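Local coordinates for putative bacterial transcription regulation protein (PDB 3LUR), which is of uncertain function but probably binds small effector molecules and may take part in transcription regulation, at residues 137-142 with 146-151. Sequence-based numbering, arbitrary orientation. Where two conformers were deposited one is given.
Sequences LYQDGD and EKYITE. With EDO (1,2-ethanediol), chain E; EDO (1,2-ethanediol), chain H.
L137 and E151 form an antiparallel hydrogen-bonded pair, the last regular one before the hairpin opens toward its loop. L137 N donates to E151 O at 2.8 Å, and E151 N returns a bond to L137 O at 3.1 Å. Beyond this pair the two chains separate, and side chains and a water bridge the gap.

Water 1 sits in the opening. It donates to L137 O and to I149 O and accepts from Q139 N. It thus bridges Q139 N to I149 O, where a direct backbone bond would come if the ladder went on.

Two polar side chains reach across in opposite directions. The ring of Y148 spans the gap with CG anti to its backbone N (chi1 179°), and its hydroxyl donates to Q139 O at 2.6 Å. That oxygen lies at the ring edge, in the ring plane. In return, Q139 NE2 donates to I149 O at 3.1 Å, in a nearly straight bond (170° at the hydrogen). The Q139 amide plane is turned 57° from the Y148 ring.

Apolar contacts fill in around these bonds. The side chains of Y138 and Y148 cross at about a right angle, with Y148 CE2 at the edge of the Y138 ring, 4.0 Å from Y138 CD1. T150 CG2 lies 3.5 Å from Y138 CE1.

On the opposite sheet face, L137 and E151 run side by side. L137 CD2 lies 3.6 Å from E151 OE1, a carboxylate oxygen hydrogen-bonded to W153 NE1.

The hairpin joins strands 134-138 and 149-156 of the closed antiparallel barrel. L137 and Y138 touch strand 58-64 on one flank, while I149 and E151 touch strand 88-103 on the other. Helix 108-124 packs through V110 against Y138 and T150, and W35 of helix 24-41 meets the Y138 ring, their planes steeply inclined.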
# COMPACT_ATOMS: atom_id res chain seq x y z
N LEU A 137 -4.34 0.57 -2.03
CA LEU A 137 -5.27 -0.51 -1.82
C LEU A 137 -5.99 -0.77 -3.14
O LEU A 137 -6.65 0.15 -3.72
CB LEU A 137 -6.25 -0.18 -0.70
CG LEU A 137 -7.30 -1.24 -0.34
CD1 LEU A 137 -6.61 -2.52 0.23
CD2 LEU A 137 -8.37 -0.71 0.62
N TYR A 138 -5.88 -2.01 -3.60
CA TYR A 138 -6.42 -2.45 -4.91
C TYR A 138 -7.62 -3.39 -4.82
O TYR A 138 -7.49 -4.53 -4.40
CB TYR A 138 -5.31 -3.15 -5.70
CG TYR A 138 -4.12 -2.28 -6.00
CD1 TYR A 138 -4.12 -1.42 -7.08
CD2 TYR A 138 -2.98 -2.32 -5.21
CE1 TYR A 138 -3.04 -0.63 -7.36
CE2 TYR A 138 -1.91 -1.54 -5.46
CZ TYR A 138 -1.94 -0.67 -6.54
OH TYR A 138 -0.85 0.13 -6.78
N GLN A 139 -8.78 -2.88 -5.19
CA GLN A 139 -9.99 -3.65 -5.31
C GLN A 139 -9.89 -4.47 -6.58
O GLN A 139 -9.01 -4.20 -7.44
CB GLN A 139 -11.20 -2.72 -5.43
CG GLN A 139 -11.15 -1.80 -6.66
CD GLN A 139 -12.32 -0.86 -6.73
OE1 GLN A 139 -13.46 -1.27 -6.63
NE2 GLN A 139 -12.04 0.43 -6.91
N ASP A 140 -10.76 -5.46 -6.70
CA ASP A 140 -10.82 -6.23 -7.90
C ASP A 140 -11.42 -5.32 -8.98
O ASP A 140 -12.17 -4.38 -8.68
CB ASP A 140 -11.68 -7.48 -7.70
CG ASP A 140 -11.42 -8.53 -8.76
OD1 ASP A 140 -10.46 -8.40 -9.55
OD2 ASP A 140 -12.16 -9.52 -8.76
N GLY A 141 -11.10 -5.63 -10.22
CA GLY A 141 -11.60 -4.89 -11.36
C GLY A 141 -10.60 -4.99 -12.51
O GLY A 141 -9.76 -5.90 -12.53
N ASP A 142 -10.70 -4.08 -13.47
CA ASP A 142 -9.78 -4.06 -14.62
C ASP A 142 -8.72 -2.99 -14.33
O ASP A 142 -8.93 -1.82 -14.64
CB ASP A 142 -10.50 -3.73 -15.90
CG ASP A 142 -9.55 -3.54 -17.08
OD1 ASP A 142 -8.36 -3.88 -16.95
OD2 ASP A 142 -10.01 -3.03 -18.09
N GLU A 146 -8.45 3.17 -17.66
CA GLU A 146 -8.19 4.56 -17.26
C GLU A 146 -9.22 4.98 -16.22
O GLU A 146 -9.05 6.01 -15.58
CB GLU A 146 -8.19 5.52 -18.46
CG GLU A 146 -6.91 5.41 -19.38
CD GLU A 146 -5.50 5.37 -18.64
OE1 GLU A 146 -5.30 5.75 -17.43
OE2 GLU A 146 -4.55 4.94 -19.33
N LYS A 147 -10.22 4.12 -15.97
CA LYS A 147 -11.26 4.39 -14.98
C LYS A 147 -11.06 3.61 -13.69
O LYS A 147 -11.81 3.78 -12.73
CB LYS A 147 -12.66 4.09 -15.55
CG LYS A 147 -13.24 5.14 -16.52
CD LYS A 147 -12.67 5.04 -17.93
CE LYS A 147 -13.45 5.92 -18.92
NZ LYS A 147 -13.14 5.56 -20.37
N TYR A 148 -10.04 2.75 -13.63
CA TYR A 148 -9.80 1.98 -12.43
C TYR A 148 -9.41 2.88 -11.26
O TYR A 148 -8.63 3.83 -11.41
CB TYR A 148 -8.71 0.90 -12.65
CG TYR A 148 -8.42 0.09 -11.42
CD1 TYR A 148 -9.22 -1.01 -11.07
CD2 TYR A 148 -7.40 0.45 -10.55
CE1 TYR A 148 -8.98 -1.74 -9.91
CE2 TYR A 148 -7.15 -0.28 -9.40
CZ TYR A 148 -7.95 -1.37 -9.07
OH TYR A 148 -7.67 -2.06 -7.91
N ILE A 149 -9.98 2.59 -10.10
CA ILE A 149 -9.69 3.38 -8.89
C ILE A 149 -8.86 2.64 -7.87
O ILE A 149 -9.23 1.54 -7.43
CB ILE A 149 -10.99 3.87 -8.21
CG1 ILE A 149 -11.69 4.87 -9.13
CG2 ILE A 149 -10.66 4.56 -6.83
CD1 ILE A 149 -13.12 5.18 -8.72
N THR A 150 -7.73 3.25 -7.50
CA THR A 150 -6.84 2.75 -6.48
C THR A 150 -6.93 3.74 -5.31
O THR A 150 -6.91 4.95 -5.53
CB THR A 150 -5.34 2.74 -6.96
OG1 THR A 150 -5.20 1.89 -8.09
CG2 THR A 150 -4.40 2.26 -5.86
N GLU A 151 -7.04 3.24 -4.09
CA GLU A 151 -7.01 4.12 -2.94
C GLU A 151 -5.62 4.25 -2.42
O GLU A 151 -4.86 3.29 -2.38
CB GLU A 151 -7.92 3.61 -1.82
CG GLU A 151 -9.37 3.66 -2.16
CD GLU A 151 -10.26 3.22 -1.01
OE1 GLU A 151 -9.76 2.59 -0.05
OE2 GLU A 151 -11.48 3.46 -1.11
C1 EDO E . -13.06 -5.14 -3.55
O1 EDO E . -12.82 -5.85 -4.78
C2 EDO E . -14.53 -4.72 -3.50
O2 EDO E . -14.84 -3.74 -4.53
C1 EDO H . -9.16 -8.46 -5.37
O1 EDO H . -8.11 -7.50 -5.18
C2 EDO H . -10.33 -8.14 -4.43
O2 EDO H . -9.99 -8.43 -3.07
O HOH W 1 -8.93 0.07 -5.17